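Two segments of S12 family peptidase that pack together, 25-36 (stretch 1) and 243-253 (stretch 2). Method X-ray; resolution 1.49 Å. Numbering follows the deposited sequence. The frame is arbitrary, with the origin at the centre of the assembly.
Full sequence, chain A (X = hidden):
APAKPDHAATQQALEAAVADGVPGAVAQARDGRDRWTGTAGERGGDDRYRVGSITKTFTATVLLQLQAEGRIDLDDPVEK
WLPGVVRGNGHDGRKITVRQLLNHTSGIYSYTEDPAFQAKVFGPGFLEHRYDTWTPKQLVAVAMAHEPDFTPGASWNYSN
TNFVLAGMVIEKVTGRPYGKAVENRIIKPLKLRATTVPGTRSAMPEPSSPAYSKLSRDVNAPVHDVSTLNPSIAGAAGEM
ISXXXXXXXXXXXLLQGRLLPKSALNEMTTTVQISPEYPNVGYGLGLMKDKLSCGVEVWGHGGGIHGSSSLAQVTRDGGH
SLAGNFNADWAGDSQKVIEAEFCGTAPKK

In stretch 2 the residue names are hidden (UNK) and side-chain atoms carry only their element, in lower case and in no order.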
# COMPACT_ATOMS: atom_id res chain seq x y z
N ALA A 25 13.53 1.95 -13.65
CA ALA A 25 12.16 1.46 -13.62
C ALA A 25 12.16 -0.04 -13.86
O ALA A 25 12.91 -0.56 -14.69
CB ALA A 25 11.34 2.16 -14.69
N VAL A 26 11.32 -0.75 -13.12
CA VAL A 26 11.16 -2.19 -13.31
C VAL A 26 9.68 -2.56 -13.27
O VAL A 26 8.90 -1.96 -12.52
CB VAL A 26 11.92 -3.00 -12.22
CG1 VAL A 26 11.53 -2.56 -10.81
CG2 VAL A 26 11.73 -4.50 -12.38
N ALA A 27 9.30 -3.56 -14.07
CA ALA A 27 7.97 -4.15 -13.97
C ALA A 27 8.04 -5.60 -14.38
O ALA A 27 8.96 -6.02 -15.10
CB ALA A 27 6.95 -3.40 -14.84
N GLN A 28 7.10 -6.37 -13.84
CA GLN A 28 6.85 -7.71 -14.31
C GLN A 28 5.37 -7.86 -14.55
O GLN A 28 4.57 -7.18 -13.90
CB GLN A 28 7.32 -8.76 -13.32
CG GLN A 28 8.83 -8.83 -13.13
CD GLN A 28 9.23 -9.87 -12.10
OE1 GLN A 28 8.50 -10.84 -11.87
NE2 GLN A 28 10.39 -9.69 -11.48
N ALA A 29 5.01 -8.76 -15.45
CA ALA A 29 3.60 -8.97 -15.78
C ALA A 29 3.39 -10.41 -16.18
O ALA A 29 4.33 -11.11 -16.57
CB ALA A 29 3.18 -8.04 -16.91
N ARG A 30 2.16 -10.85 -16.08
CA ARG A 30 1.81 -12.21 -16.48
C ARG A 30 0.38 -12.17 -16.96
O ARG A 30 -0.57 -12.02 -16.19
CB ARG A 30 2.00 -13.19 -15.31
CG ARG A 30 1.76 -14.64 -15.65
CD ARG A 30 2.22 -15.49 -14.47
NE ARG A 30 2.08 -16.91 -14.72
CZ ARG A 30 1.43 -17.76 -13.94
NH1 ARG A 30 0.86 -17.35 -12.81
NH2 ARG A 30 1.37 -19.04 -14.29
N ASP A 31 0.24 -12.29 -18.28
CA ASP A 31 -1.06 -12.20 -18.95
C ASP A 31 -1.52 -13.63 -19.26
O ASP A 31 -1.09 -14.25 -20.22
CB ASP A 31 -0.92 -11.32 -20.19
CG ASP A 31 -2.25 -10.98 -20.83
OD1 ASP A 31 -3.12 -11.88 -20.85
OD2 ASP A 31 -2.44 -9.83 -21.31
N GLY A 32 -2.38 -14.15 -18.40
CA GLY A 32 -2.81 -15.54 -18.48
C GLY A 32 -1.74 -16.43 -17.87
O GLY A 32 -1.92 -16.93 -16.75
N ARG A 33 -0.64 -16.59 -18.60
CA ARG A 33 0.54 -17.34 -18.18
C ARG A 33 1.76 -16.67 -18.79
O ARG A 33 1.63 -15.75 -19.60
CB ARG A 33 0.48 -18.79 -18.66
CG ARG A 33 -0.55 -19.64 -17.90
CD ARG A 33 -0.48 -21.12 -18.34
NE ARG A 33 0.79 -21.72 -17.95
CZ ARG A 33 1.07 -22.13 -16.72
NH1 ARG A 33 0.17 -22.03 -15.75
NH2 ARG A 33 2.26 -22.66 -16.45
N ASP A 34 2.94 -17.11 -18.37
CA ASP A 34 4.23 -16.69 -18.98
C ASP A 34 4.68 -15.31 -18.51
O ASP A 34 4.40 -14.29 -19.14
CB ASP A 34 4.17 -16.78 -20.51
CG ASP A 34 3.75 -18.15 -20.98
OD1 ASP A 34 4.39 -19.14 -20.57
OD2 ASP A 34 2.74 -18.25 -21.72
N ARG A 35 5.39 -15.30 -17.39
CA ARG A 35 5.80 -14.05 -16.74
C ARG A 35 6.89 -13.31 -17.52
O ARG A 35 7.92 -13.89 -17.84
CB ARG A 35 6.28 -14.37 -15.32
CG ARG A 35 6.54 -13.14 -14.42
CD ARG A 35 6.76 -13.58 -12.97
NE ARG A 35 7.78 -14.63 -12.89
CZ ARG A 35 9.09 -14.44 -12.72
NH1 ARG A 35 9.61 -13.22 -12.58
NH2 ARG A 35 9.89 -15.50 -12.68
N TRP A 36 6.63 -12.03 -17.79
CA TRP A 36 7.55 -11.11 -18.47
C TRP A 36 8.21 -10.19 -17.46
O TRP A 36 7.57 -9.79 -16.49
CB TRP A 36 6.76 -10.26 -19.46
CG TRP A 36 7.48 -9.04 -19.97
CD1 TRP A 36 8.34 -8.98 -21.04
CD2 TRP A 36 7.38 -7.70 -19.47
NE1 TRP A 36 8.79 -7.70 -21.22
CE2 TRP A 36 8.20 -6.88 -20.28
CE3 TRP A 36 6.68 -7.11 -18.42
CZ2 TRP A 36 8.34 -5.52 -20.06
CZ3 TRP A 36 6.82 -5.75 -18.20
CH2 TRP A 36 7.64 -4.97 -19.02
N UNK A 243 9.20 -7.74 -4.26
CA UNK A 243 9.65 -7.58 -5.63
C UNK A 243 8.45 -7.70 -6.57
O UNK A 243 7.30 -7.88 -6.14
o UNK A 243 9.21 -10.29 -6.09
c UNK A 243 10.81 -8.52 -6.00
o UNK A 243 11.31 -10.79 -6.44
c UNK A 243 10.40 -9.96 -6.20
N UNK A 244 8.70 -7.59 -7.86
CA UNK A 244 7.61 -7.52 -8.83
C UNK A 244 6.99 -8.88 -9.12
O UNK A 244 5.92 -8.94 -9.69
c UNK A 244 8.10 -6.91 -10.13
o UNK A 244 8.70 -5.63 -9.91
N UNK A 245 7.68 -9.95 -8.73
CA UNK A 245 7.14 -11.31 -8.85
C UNK A 245 6.19 -11.62 -7.69
O UNK A 245 5.03 -11.98 -7.90
n UNK A 245 8.52 -16.07 -9.42
n UNK A 245 8.80 -18.31 -9.88
c UNK A 245 7.83 -13.76 -9.08
n UNK A 245 10.63 -16.99 -9.43
c UNK A 245 9.32 -17.12 -9.58
c UNK A 245 8.98 -14.72 -9.08
c UNK A 245 8.28 -12.32 -8.86
N UNK A 246 6.67 -11.45 -6.46
CA UNK A 246 5.88 -11.77 -5.29
C UNK A 246 4.61 -10.93 -5.24
O UNK A 246 3.57 -11.40 -4.80
c UNK A 246 7.65 -12.62 -3.67
c UNK A 246 6.67 -11.51 -4.01
o UNK A 246 8.22 -12.55 -2.55
o UNK A 246 7.89 -13.54 -4.50
N UNK A 247 4.69 -9.67 -5.66
CA UNK A 247 3.48 -8.84 -5.60
C UNK A 247 2.40 -9.40 -6.51
O UNK A 247 1.22 -9.40 -6.15
c UNK A 247 4.75 -5.20 -5.34
c UNK A 247 4.50 -6.60 -4.83
c UNK A 247 3.73 -6.58 -3.52
c UNK A 247 3.77 -7.38 -5.92
N UNK A 248 2.80 -9.90 -7.68
CA UNK A 248 1.84 -10.55 -8.56
C UNK A 248 1.30 -11.83 -7.94
O UNK A 248 0.09 -12.07 -7.96
c UNK A 248 2.82 -9.70 -10.75
n UNK A 248 4.74 -10.22 -12.06
c UNK A 248 3.43 -10.16 -12.03
o UNK A 248 2.72 -10.54 -12.97
c UNK A 248 2.47 -10.88 -9.91
N UNK A 249 2.17 -12.65 -7.37
CA UNK A 249 1.71 -13.88 -6.73
C UNK A 249 0.62 -13.59 -5.69
O UNK A 249 -0.42 -14.26 -5.61
c UNK A 249 2.44 -15.89 -5.38
c UNK A 249 2.89 -14.60 -6.06
o UNK A 249 3.87 -14.87 -7.08
N UNK A 250 0.86 -12.56 -4.90
CA UNK A 250 -0.07 -12.17 -3.86
C UNK A 250 -1.40 -11.67 -4.44
O UNK A 250 -2.47 -12.20 -4.08
c UNK A 250 0.54 -11.09 -2.95
c UNK A 250 -1.77 -8.54 -1.31
c UNK A 250 -2.01 -10.63 -0.17
c UNK A 250 -2.36 -9.31 -0.31
c UNK A 250 -1.08 -11.20 -1.01
c UNK A 250 -0.84 -9.12 -2.16
c UNK A 250 -0.48 -10.46 -2.02
N UNK A 251 -1.37 -10.69 -5.33
CA UNK A 251 -2.63 -10.14 -5.83
C UNK A 251 -3.42 -11.16 -6.67
O UNK A 251 -4.65 -11.19 -6.60
c UNK A 251 -2.41 -8.82 -6.59
c UNK A 251 -3.22 -5.89 -4.27
c UNK A 251 -0.85 -6.10 -4.42
o UNK A 251 -1.77 -4.41 -3.07
c UNK A 251 -2.25 -7.62 -5.65
c UNK A 251 -3.35 -6.97 -5.13
c UNK A 251 -1.00 -7.17 -5.30
c UNK A 251 -1.96 -5.46 -3.93
N UNK A 252 -2.72 -12.00 -7.42
CA UNK A 252 -3.41 -13.07 -8.16
C UNK A 252 -4.11 -14.01 -7.18
O UNK A 252 -5.30 -14.29 -7.32
n UNK A 252 -2.25 -15.66 -13.70
c UNK A 252 -0.72 -13.88 -10.90
c UNK A 252 -2.43 -13.87 -9.02
c UNK A 252 -1.67 -14.68 -13.03
n UNK A 252 -1.31 -14.89 -11.77
c UNK A 252 -1.80 -13.07 -10.17
n UNK A 252 -1.43 -13.52 -13.62
N UNK A 253 -3.39 -14.49 -6.17
CA UNK A 253 -3.99 -15.38 -5.18
C UNK A 253 -5.16 -14.72 -4.47
O UNK A 253 -6.19 -15.35 -4.21
c UNK A 253 -2.97 -15.85 -4.16
O HOH W 1 11.52 -11.34 -9.25

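Position 243 precedes the helix and carries two carbons, the second bearing two oxygens. One oxygen lies 2.8 Å from the backbone N of position 246, capping the helix, and the other is 2.9 Å from a water oxygen that in turn lies 3.0 Å from Gln-28 NE2. This is Asp-243.

Position 244 has one carbon and one oxygen. The carbon, CB, points toward the strand and sits 3.6 Å from Gln-28 CG, while the oxygen lies 4.1 Å from Val-26 CG2; this is Ser-244, whose CA lies 5.5 Å from Gln-28 CA.

At 245, three carbons and a nitrogen lead to a carbon with two more nitrogens, an extended chain ending in a guanidinium. Its plane lies flat on that of Arg-35, the centres 4.1 Å apart and the planes at 9°, and its CB is 3.4 Å from Gln-28 OE1. This is Arg-245.

Position 246 shows two carbons, the second with two oxygens, and points away from the strand: Asp-246. Position 247 has four carbons forked at the second, out of reach of stretch 1, and is Leu-247.

Position 248 has three carbons, the third carrying one oxygen and one nitrogen. The nitrogen lies 2.9 Å from Ser-244 O and 3.2 Å from Gln-28 CB, and the oxygen is 3.2 Å from Arg-30 N. The amide identifies Gln-248; its NE2 donates to Ser-244 O, whereas the angle at Arg-30 N is too poor for a hydrogen bond.

Position 249, sideways and without contact to stretch 1, has one carbon bearing an oxygen and a carbon: Thr-249. Positions 250 and 251, both out of reach, each have a carbon and a six-carbon ring, the second ring with an oxygen: Phe-250 and Tyr-251.

Position 252 has three carbons, a nitrogen, then a carbon carrying two more nitrogens, and its CB points toward the strand. The two terminal nitrogens approach Arg-30 O and Gly-32 O, so it is Arg-252, with weak hydrogen bonds from NH1 to Arg-30 O (3.1 Å) and from NH2 to Gly-32 O (3.3 Å). The lone carbon at 253, beyond contact, is Ala-253.

The contact thus runs through Ser-244, Arg-245, Gln-248 and Arg-252. The two direct hydrogen bonds, both from Arg-252, are weak; packing and a water joining Gln-28 to Asp-243 accompany them. Arg-30 NH1 lies over a face of the Arg-252 guanidinium, 3.4 Å from Arg-252 NE, and Arg-35 stacks on Arg-245, so like charges meet twice. Within stretch 1, Arg-35 NH1 donates to Gln-28 OE1 at 2.7 Å.

Stretch 2, residues 243-253: DSRDLQTFYRA
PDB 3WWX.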